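Local coordinates for B-cell CLL/lymphoma 9 protein (PDB 2VPB) that promotes beta-catenin's transcriptional activity in the Wnt pathway and, through its HD1 domain, the part present in this chain, interacts with PYGO1, at residues E20-L23 with T29-S32. Residues are numbered along the deposited sequence; the frame is centred on the assembly and turned at random.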
loop_
_atom_site.group_PDB
_atom_site.type_symbol
_atom_site.label_atom_id
_atom_site.label_comp_id
_atom_site.label_asym_id
_atom_site.label_seq_id
_atom_site.Cartn_x
_atom_site.Cartn_y
_atom_site.Cartn_z
ATOM N N GLU B 20 -6.117 6.423 -8.797
ATOM C CA GLU B 20 -6.615 6.993 -10.058
ATOM C C GLU B 20 -8.144 7.091 -10.048
ATOM O O GLU B 20 -8.701 8.104 -10.456
ATOM C CB GLU B 20 -6.113 6.187 -11.265
ATOM C CG GLU B 20 -4.674 6.518 -11.660
ATOM C CD GLU B 20 -4.482 7.962 -12.129
ATOM O OE1 GLU B 20 -5.101 8.369 -13.142
ATOM O OE2 GLU B 20 -3.694 8.686 -11.490
ATOM N N ALA B 21 -8.816 6.056 -9.532
ATOM C CA ALA B 21 -10.283 6.042 -9.412
ATOM C C ALA B 21 -10.794 7.183 -8.536
ATOM O O ALA B 21 -11.782 7.839 -8.862
ATOM C CB ALA B 21 -10.767 4.676 -8.889
ATOM N N VAL B 22 -10.102 7.432 -7.430
ATOM C CA VAL B 22 -10.437 8.547 -6.552
ATOM C C VAL B 22 -10.242 9.871 -7.290
ATOM O O VAL B 22 -11.139 10.734 -7.284
ATOM C CB VAL B 22 -9.584 8.494 -5.259
ATOM C CG1 VAL B 22 -9.693 9.804 -4.450
ATOM C CG2 VAL B 22 -9.992 7.315 -4.408
ATOM N N LEU B 23 -9.091 10.028 -7.933
ATOM C CA LEU B 23 -8.768 11.269 -8.653
ATOM C C LEU B 23 -9.741 11.547 -9.800
ATOM O O LEU B 23 -10.064 12.711 -10.084
ATOM C CB LEU B 23 -7.329 11.209 -9.175
ATOM C CG LEU B 23 -6.245 11.251 -8.093
ATOM C CD1 LEU B 23 -4.872 10.988 -8.667
ATOM C CD2 LEU B 23 -6.292 12.611 -7.405
ATOM N N THR B 29 -13.381 6.668 -1.925
ATOM C CA THR B 29 -12.174 6.197 -1.247
ATOM C C THR B 29 -11.617 4.974 -1.954
ATOM O O THR B 29 -12.328 4.318 -2.731
ATOM C CB THR B 29 -12.424 5.776 0.230
ATOM O OG1 THR B 29 -13.007 4.464 0.291
ATOM C CG2 THR B 29 -13.322 6.764 0.966
ATOM N N ILE B 30 -10.368 4.649 -1.643
ATOM C CA ILE B 30 -9.692 3.511 -2.276
ATOM C C ILE B 30 -10.290 2.162 -1.859
ATOM O O ILE B 30 -9.966 1.141 -2.473
ATOM C CB ILE B 30 -8.150 3.515 -2.031
ATOM C CG1 ILE B 30 -7.806 3.406 -0.523
ATOM C CG2 ILE B 30 -7.501 4.766 -2.663
ATOM C CD1 ILE B 30 -6.386 3.014 -0.261
ATOM N N VAL B 31 -11.154 2.144 -0.839
ATOM C CA VAL B 31 -11.829 0.893 -0.443
ATOM C C VAL B 31 -13.341 0.937 -0.693
ATOM O O VAL B 31 -14.096 0.117 -0.155
ATOM C CB VAL B 31 -11.518 0.475 1.030
ATOM C CG1 VAL B 31 -10.045 0.069 1.189
ATOM C CG2 VAL B 31 -11.892 1.591 2.000
ATOM N N SER B 32 -13.775 1.877 -1.529
ATOM C CA SER B 32 -15.192 2.004 -1.889
ATOM C C SER B 32 -15.565 1.010 -2.988
ATOM O O SER B 32 -15.960 1.404 -4.086
ATOM C CB SER B 32 -15.501 3.429 -2.332
ATOM O OG SER B 32 -15.250 4.325 -1.269
#
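T29 OG1 is gripped twice: it shares a hydrogen bond of 2.7 Å with S32 OG and accepts a longer one, 3.2 Å, from V31 N, bent to 144° at the hydrogen. A chi1 of 79° brings this hydroxyl back over its own backbone, where the amide two residues on can reach it. Between them the two bonds hold the hydroxyl and fix the rotation of the T29 side chain. The CA-CB bond of T29 points away from 20-23, and it is the backbone of this residue that V22 meets. V22 reaches across from helix 12-23 with one branch, CG2. With CG1 anti to the backbone N (chi1 168°), CG2 falls anti to the carbonyl carbon, beside the backbone N, and comes to 3.8 Å from T29 C and 3.9 Å from I30 N, lying over the flat face of the peptide that joins T29 to I30. The same methyl meets I30 CG2 at 4.0 Å, methyl to methyl. The loop half of the contact is thus an ST turn at T29 superposed on a type I beta turn from T29 to S32, closed by S32 N donating to T29 O at 3.1 Å. The chain reverses after the helix through five residues that are neither helix nor strand, and V22 also touches V27 within that link, as A21 and S32 do. I30 is buried, and its side chain also packs on an apolar side chain of the partner protein. V31, next in the turn, touches Y8 and F10 of strand 8-10, and this short loop lies within the region that interacts with PYGO1.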